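Local coordinates for Pli0006 protein (Listeria innocua, PDB 3OP9) that probably binds DNA as a plasmid-encoded transcriptional regulator of the XRE-type helix-turn-helix family, at residues F61-S64 against I65-V69; Q7-F10 against A11-L14; V39-M43 against S44-K48. All blocks are in the same frame, centred on the assembly; numbering follows the deposited sequence. Where two conformers were deposited one is given.

Interaction 1: residues F61-S64 against I65-V69; sequences FHLS and IDELV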
loop_
_atom_site.group_PDB
_atom_site.type_symbol
_atom_site.label_atom_id
_atom_site.label_comp_id
_atom_site.label_asym_id
_atom_site.label_seq_id
_atom_site.Cartn_x
_atom_site.Cartn_y
_atom_site.Cartn_z
ATOM N N PHE A 61 -1.579 3.101 17.931
ATOM C CA PHE A 61 -2.019 4.211 17.092
ATOM C C PHE A 61 -2.541 3.736 15.748
ATOM O O PHE A 61 -2.940 4.549 14.923
ATOM C CB PHE A 61 -0.852 5.188 16.870
ATOM C CG PHE A 61 -0.490 5.955 18.097
ATOM C CD1 PHE A 61 -1.390 6.880 18.627
ATOM C CD2 PHE A 61 0.721 5.779 18.721
ATOM C CE1 PHE A 61 -1.072 7.608 19.753
ATOM C CE2 PHE A 61 1.041 6.508 19.858
ATOM C CZ PHE A 61 0.136 7.425 20.375
ATOM N N HIS A 62 -2.553 2.421 15.530
ATOM C CA HIS A 62 -3.050 1.843 14.267
ATOM C C HIS A 62 -2.292 2.364 13.044
ATOM O O HIS A 62 -2.910 2.797 12.071
ATOM C CB HIS A 62 -4.534 2.148 14.062
ATOM C CG HIS A 62 -5.402 1.687 15.186
ATOM N ND1 HIS A 62 -5.364 0.398 15.670
ATOM C CD2 HIS A 62 -6.333 2.339 15.921
ATOM C CE1 HIS A 62 -6.234 0.274 16.659
ATOM N NE2 HIS A 62 -6.831 1.439 16.833
ATOM N N LEU A 63 -0.967 2.299 13.092
ATOM C CA LEU A 63 -0.105 2.869 12.057
ATOM C C LEU A 63 0.797 1.768 11.532
ATOM O O LEU A 63 1.067 0.810 12.250
ATOM C CB LEU A 63 0.790 3.935 12.687
ATOM C CG LEU A 63 0.052 5.140 13.295
ATOM C CD1 LEU A 63 1.055 6.035 14.002
ATOM C CD2 LEU A 63 -0.654 5.878 12.200
ATOM N N SER A 64 1.295 1.911 10.308
ATOM C CA SER A 64 2.393 1.044 9.884
ATOM C C SER A 64 3.626 1.514 10.643
ATOM O O SER A 64 3.690 2.660 11.096
ATOM C CB SER A 64 2.625 1.150 8.377
ATOM O OG SER A 64 3.046 2.468 8.072
ATOM N N ILE A 65 4.621 0.643 10.787
ATOM C CA ILE A 65 5.856 1.073 11.411
ATOM C C ILE A 65 6.483 2.131 10.521
ATOM O O ILE A 65 7.061 3.081 11.011
ATOM C CB ILE A 65 6.825 -0.110 11.606
ATOM C CG1 ILE A 65 6.205 -1.115 12.574
ATOM C CG2 ILE A 65 8.172 0.374 12.152
ATOM C CD1 ILE A 65 7.037 -2.375 12.724
ATOM N N ASP A 66 6.355 1.959 9.206
ATOM C CA ASP A 66 6.899 2.953 8.263
ATOM C C ASP A 66 6.313 4.355 8.478
ATOM O O ASP A 66 7.045 5.329 8.493
ATOM C CB ASP A 66 6.697 2.480 6.821
ATOM C CG ASP A 66 7.475 1.177 6.527
ATOM O OD1 ASP A 66 6.987 0.095 6.894
ATOM O OD2 ASP A 66 8.584 1.207 5.972
ATOM N N GLU A 67 4.992 4.448 8.620
ATOM C CA GLU A 67 4.329 5.718 8.918
ATOM C C GLU A 67 4.833 6.269 10.263
ATOM O O GLU A 67 5.122 7.464 10.392
ATOM C CB GLU A 67 2.796 5.512 9.007
ATOM C CG GLU A 67 2.115 5.288 7.659
ATOM C CD GLU A 67 0.644 4.844 7.771
ATOM O OE1 GLU A 67 0.241 4.292 8.832
ATOM O OE2 GLU A 67 -0.094 5.027 6.775
ATOM N N LEU A 68 4.841 5.429 11.287
ATOM C CA LEU A 68 5.291 5.872 12.624
ATOM C C LEU A 68 6.692 6.492 12.636
ATOM O O LEU A 68 6.923 7.533 13.268
ATOM C CB LEU A 68 5.262 4.685 13.593
ATOM C CG LEU A 68 5.730 4.942 15.020
ATOM C CD1 LEU A 68 4.879 6.057 15.689
ATOM C CD2 LEU A 68 5.687 3.628 15.831
ATOM N N VAL A 69 7.641 5.870 11.942
ATOM C CA VAL A 69 8.966 6.453 11.903
ATOM C C VAL A 69 9.240 7.395 10.741
ATOM O O VAL A 69 10.293 8.002 10.738
ATOM C CB VAL A 69 10.081 5.394 11.958
ATOM C CG1 VAL A 69 9.833 4.444 13.091
ATOM C CG2 VAL A 69 10.216 4.666 10.608
#
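The carboxylate of Glu67 is met by the backbone of Ser64: Ser64 N comes to Glu67 OE1 from above the carboxylate plane, 39° out of it, over 3.0 Å. The same oxygen has a methyl of Leu63 beside it, with Leu63 CD2 3.8 Å from Glu67 OE1. A second flat group, the ring of Phe61, packs edge-to-face against His21 and leans on helix 10-21, while the carboxylate of Asp66 is turned to the second subunit: Asp66 OD2 accepts from Ile65 N of the second subunit, and Asp66 N donates to Asp66 OD1 of that chain. Between Ser64 and Glu67 the exchange is mutual. Ser64 OG stands between its own backbone N and carbonyl carbon (chi1 64°), and from there it receives Glu67 N at 2.8 Å. Glu67, with CG turned back beside its own N, carries OE1 round to the N-H of Ser64. This is a capping box at the start of helix 65-69, with Ser64 as N-cap: a short hydroxyl suits a place where a first-turn N-H lacks a carbonyl partner, and an acidic residue three positions on probably also suits the partly positive start of the helix. The helix follows 51-61 after a tight turn, in which His62 takes positive phi in a Schellman motif; the whole belongs to the compact helical bundle of the helix-turn-helix domain. Beyond the cap, Leu68 N donates to Ser64 O at 3.0 Å. On the buried side Leu63 and Leu68 cross at about a right angle, the methyls Leu63 CD1 and Leu68 CD1 being 4.2 Å apart. Both leucines also press on Leu17, branched side chains filling the interior beneath the cap, and Leu63 reaches Leu92 of the third subunit.

Interaction 2: residues Q7-F10 against A11-L14; sequences QHQF and AENL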
loop_
_atom_site.group_PDB
_atom_site.type_symbol
_atom_site.label_atom_id
_atom_site.label_comp_id
_atom_site.label_asym_id
_atom_site.label_seq_id
_atom_site.Cartn_x
_atom_site.Cartn_y
_atom_site.Cartn_z
ATOM N N GLN A 7 16.453 10.998 6.323
ATOM C CA GLN A 7 16.438 10.887 7.777
ATOM C C GLN A 7 15.006 10.647 8.294
ATOM O O GLN A 7 14.091 11.428 7.977
ATOM C CB GLN A 7 17.017 12.150 8.409
ATOM C CG GLN A 7 17.252 12.017 9.896
ATOM C CD GLN A 7 18.341 11.001 10.220
ATOM O OE1 GLN A 7 19.392 10.984 9.579
ATOM N NE2 GLN A 7 18.086 10.143 11.204
ATOM N N HIS A 8 14.804 9.596 9.099
ATOM C CA HIS A 8 13.469 9.323 9.652
ATOM C C HIS A 8 13.033 10.470 10.553
ATOM O O HIS A 8 13.853 11.313 10.927
ATOM C CB HIS A 8 13.455 8.018 10.445
ATOM C CG HIS A 8 14.284 8.048 11.692
ATOM N ND1 HIS A 8 13.801 8.520 12.892
ATOM C CD2 HIS A 8 15.554 7.635 11.936
ATOM C CE1 HIS A 8 14.735 8.406 13.821
ATOM N NE2 HIS A 8 15.806 7.863 13.268
ATOM N N GLN A 9 11.757 10.501 10.920
ATOM C CA GLN A 9 11.250 11.581 11.763
ATOM C C GLN A 9 10.399 11.003 12.892
ATOM O O GLN A 9 9.305 11.462 13.182
ATOM C CB GLN A 9 10.482 12.584 10.911
ATOM C CG GLN A 9 9.254 12.058 10.255
ATOM C CD GLN A 9 8.594 13.121 9.386
ATOM O OE1 GLN A 9 9.236 13.688 8.498
ATOM N NE2 GLN A 9 7.320 13.419 9.663
ATOM N N PHE A 10 10.913 9.958 13.525
ATOM C CA PHE A 10 10.181 9.328 14.620
ATOM C C PHE A 10 9.918 10.350 15.742
ATOM O O PHE A 10 8.817 10.434 16.269
ATOM C CB PHE A 10 10.956 8.139 15.184
ATOM C CG PHE A 10 10.349 7.584 16.451
ATOM C CD1 PHE A 10 9.084 6.974 16.425
ATOM C CD2 PHE A 10 11.010 7.714 17.665
ATOM C CE1 PHE A 10 8.508 6.465 17.595
ATOM C CE2 PHE A 10 10.448 7.212 18.833
ATOM C CZ PHE A 10 9.198 6.582 18.800
ATOM N N ALA A 11 10.907 11.152 16.107
ATOM C CA ALA A 11 10.710 11.986 17.287
ATOM C C ALA A 11 9.611 13.023 16.999
ATOM O O ALA A 11 8.760 13.307 17.857
ATOM C CB ALA A 11 12.000 12.666 17.698
ATOM N N GLU A 12 9.652 13.598 15.791
ATOM C CA GLU A 12 8.662 14.606 15.354
ATOM C C GLU A 12 7.262 13.974 15.304
ATOM O O GLU A 12 6.275 14.573 15.742
ATOM C CB GLU A 12 9.077 15.177 13.980
ATOM C CG GLU A 12 8.077 16.174 13.396
ATOM C CD GLU A 12 8.524 16.767 12.046
ATOM O OE1 GLU A 12 9.739 16.743 11.737
ATOM O OE2 GLU A 12 7.651 17.257 11.295
ATOM N N ASN A 13 7.187 12.755 14.776
ATOM C CA ASN A 13 5.913 12.034 14.661
ATOM C C ASN A 13 5.347 11.661 16.013
ATOM O O ASN A 13 4.149 11.819 16.261
ATOM C CB ASN A 13 6.069 10.763 13.814
ATOM C CG ASN A 13 6.295 11.072 12.366
ATOM O OD1 ASN A 13 6.125 12.212 11.941
ATOM N ND2 ASN A 13 6.628 10.059 11.585
ATOM N N LEU A 14 6.206 11.187 16.908
ATOM C CA LEU A 14 5.704 10.795 18.204
ATOM C C LEU A 14 5.204 12.067 18.910
ATOM O O LEU A 14 4.187 12.052 19.593
ATOM C CB LEU A 14 6.796 10.096 19.023
ATOM C CG LEU A 14 6.265 9.550 20.356
ATOM C CD1 LEU A 14 5.189 8.495 20.107
ATOM C CD2 LEU A 14 7.380 8.968 21.177
#
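Phe10 overlaps Leu14 one turn further along the helix: Leu14 CB lies over one face of the ring, 4.2 Å above its plane and offset toward the rim. The two side chains run side by side and point the same way, since each has CG opposite its backbone N (chi1 171° for Phe10), and farther out Phe10 CZ meets the methyl Leu14 CD2 at 3.8 Å. A flat aromatic and a branched aliphatic suit this side of the helix because it faces the interior, where Phe10 rests on Leu54 and Leu57 and both residues touch Tyr42. The polar contact lies on another side. In the conformer of Gln9 described here, NE2 donates to Asn13 OD1 over 2.8 Å; the acceptor lies in the plane of the Gln9 amide, with NE2 somewhat tilted from the Asn13 carbonyl plane, the bond is close to straight, and the two amide planes are turned 57° apart. Gln9 is the N-cap residue of helix 10-21, the first helix of the helix-turn-helix domain, and its carbonyl O begins the helical bonding by accepting Asn13 N at 2.9 Å; Leu14 N to Phe10 O, 2.8 Å, is the next in line. The asparagine amide can serve on both sides: its OD1 takes the glutamine N-H, while ND2 is given to Leu68 O at the end of helix 65-69, which should fix the rotation of the group. At the opening of the helix His8 ND1 accepts Phe10 N at 3.3 Å, with the donor practically in the imidazole plane, so an N-H of the first turn finds an acceptor from the preceding loop. The far nitrogen, His8 NE2, is hydrogen-bonded to Glu52 OE2 of the second subunit.

Interaction 3: residues V39-M43 against S44-K48; sequences VAYYM and SGETK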
loop_
_atom_site.group_PDB
_atom_site.type_symbol
_atom_site.label_atom_id
_atom_site.label_comp_id
_atom_site.label_asym_id
_atom_site.label_seq_id
_atom_site.Cartn_x
_atom_site.Cartn_y
_atom_site.Cartn_z
ATOM N N VAL A 39 10.586 8.482 27.650
ATOM C CA VAL A 39 9.648 8.968 26.629
ATOM C C VAL A 39 9.976 10.419 26.236
ATOM O O VAL A 39 9.882 10.798 25.070
ATOM C CB VAL A 39 8.226 8.853 27.145
ATOM C CG1 VAL A 39 7.251 9.675 26.244
ATOM C CG2 VAL A 39 7.826 7.383 27.226
ATOM N N ALA A 40 10.376 11.224 27.214
ATOM C CA ALA A 40 10.841 12.580 26.936
ATOM C C ALA A 40 11.995 12.534 25.957
ATOM O O ALA A 40 12.058 13.335 25.021
ATOM C CB ALA A 40 11.276 13.302 28.237
ATOM N N TYR A 41 12.923 11.607 26.164
ATOM C CA TYR A 41 14.053 11.500 25.248
ATOM C C TYR A 41 13.653 10.973 23.864
ATOM O O TYR A 41 14.276 11.336 22.889
ATOM C CB TYR A 41 15.144 10.626 25.817
ATOM C CG TYR A 41 15.722 11.162 27.121
ATOM C CD1 TYR A 41 15.772 12.539 27.393
ATOM C CD2 TYR A 41 16.208 10.295 28.068
ATOM C CE1 TYR A 41 16.309 13.015 28.606
ATOM C CE2 TYR A 41 16.755 10.753 29.283
ATOM C CZ TYR A 41 16.797 12.106 29.539
ATOM O OH TYR A 41 17.328 12.527 30.740
ATOM N N TYR A 42 12.645 10.109 23.778
ATOM C CA TYR A 42 12.111 9.727 22.461
ATOM C C TYR A 42 11.663 10.943 21.689
ATOM O O TYR A 42 11.915 11.050 20.482
ATOM C CB TYR A 42 10.884 8.832 22.581
ATOM C CG TYR A 42 11.130 7.428 23.053
ATOM C CD1 TYR A 42 12.402 6.866 23.050
ATOM C CD2 TYR A 42 10.077 6.664 23.517
ATOM C CE1 TYR A 42 12.603 5.549 23.508
ATOM C CE2 TYR A 42 10.262 5.378 23.968
ATOM C CZ TYR A 42 11.517 4.820 23.963
ATOM O OH TYR A 42 11.636 3.517 24.416
HETATM N N MSE A 43 10.955 11.833 22.388
HETATM C CA MSE A 43 10.305 12.994 21.767
HETATM C C MSE A 43 11.318 14.019 21.295
HETATM O O MSE A 43 11.077 14.725 20.326
HETATM C CB MSE A 43 9.340 13.680 22.741
HETATM C CG MSE A 43 8.256 12.788 23.319
HETATM SE SE MSE A 43 6.615 12.629 22.247
HETATM C CE MSE A 43 5.816 11.159 23.259
ATOM N N SER A 44 12.446 14.108 21.986
ATOM C CA SER A 44 13.448 15.108 21.684
ATOM C C SER A 44 14.449 14.528 20.709
ATOM O O SER A 44 15.333 15.234 20.221
ATOM C CB SER A 44 14.151 15.559 22.959
ATOM O OG SER A 44 14.867 14.484 23.511
ATOM N N GLY A 45 14.312 13.232 20.444
ATOM C CA GLY A 45 15.199 12.519 19.539
ATOM C C GLY A 45 16.537 12.120 20.156
ATOM O O GLY A 45 17.448 11.686 19.458
ATOM N N GLU A 46 16.649 12.264 21.467
ATOM C CA GLU A 46 17.903 11.961 22.149
ATOM C C GLU A 46 18.148 10.462 22.248
ATOM O O GLU A 46 19.285 10.018 22.404
ATOM C CB GLU A 46 17.904 12.591 23.534
ATOM C CG GLU A 46 18.067 14.103 23.491
ATOM C CD GLU A 46 18.199 14.705 24.865
ATOM O OE1 GLU A 46 19.346 14.864 25.332
ATOM O OE2 GLU A 46 17.155 15.016 25.476
ATOM N N THR A 47 17.077 9.685 22.162
ATOM C CA THR A 47 17.176 8.235 22.280
ATOM C C THR A 47 16.035 7.640 21.460
ATOM O O THR A 47 14.990 8.278 21.320
ATOM C CB THR A 47 17.071 7.766 23.736
ATOM O OG1 THR A 47 17.772 6.523 23.905
ATOM C CG2 THR A 47 15.614 7.580 24.138
ATOM N N LYS A 48 16.238 6.438 20.923
ATOM C CA LYS A 48 15.236 5.782 20.067
ATOM C C LYS A 48 14.814 4.437 20.633
ATOM O O LYS A 48 15.607 3.770 21.280
ATOM C CB LYS A 48 15.788 5.554 18.660
ATOM C CG LYS A 48 16.020 6.822 17.841
ATOM C CD LYS A 48 17.497 6.992 17.522
ATOM C CE LYS A 48 17.708 7.764 16.233
ATOM N NZ LYS A 48 17.682 9.238 16.430
HETATM O O HOH W 1 13.566 9.371 19.123
#
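Thr47 CG2 packs tightly between Tyr41 and Tyr42 at the end of helix 36-44, the probable DNA-recognition helix of the helix-turn-helix fold, where the chain passes into the following loop. The methyl sits 3.5 Å from Tyr41 CB and also 3.5 Å from Tyr42 CD1, filling the angle between two consecutive tyrosines. Its chi1 of -153° sets OG1 opposite the backbone N and leaves CG2 facing the helix, which suits a residue with one polar and one apolar branch. At the edge of the Tyr42 ring, near its plane, Thr47 O approaches CD1; the inner end of the same tyrosine, Tyr42 CA, makes a CH...O contact with that oxygen at 3.4 Å. Gly45, with positive phi, lets the chain leave the helix, and Tyr41 O gathers weak bonds from Glu46 N and Thr47 N.

The outer side is looser and polar. Ser44 OG lies near the plane of the Tyr41 ring at its edge and donates 3.1 Å to Glu46 OE2, in one of two glutamate conformers, using the anti lone pair of that oxygen. Lys48 turns off toward Glu52 of the second subunit, a long, weak ion pair. Away from the Ser44 and Glu46 side, one water joins helix to loop, donating to Tyr42 O at 2.7 Å and to Thr47 O at 2.8 Å.

Overall arrangement
Interaction 2 lies between the other two. Its centre is about 11 Å from that of interaction 1, and the two are joined directly: Gln9 N and Val69 O, 2.9 Å apart, probably form a hydrogen bond, so the N-cap residue of one helix meets the closing residue of another. Toward interaction 3, about 10 Å away between centres, the link is close packing, the Ala11 methyl CB lying 3.2 Å from Tyr42 O. Interactions 1 and 3 do not touch; their centres are about 17 Å apart and their nearest atoms about 7 Å. Helix 10-21 thus connects the probable recognition helix with the short helix 65-69, whose start meets the second subunit.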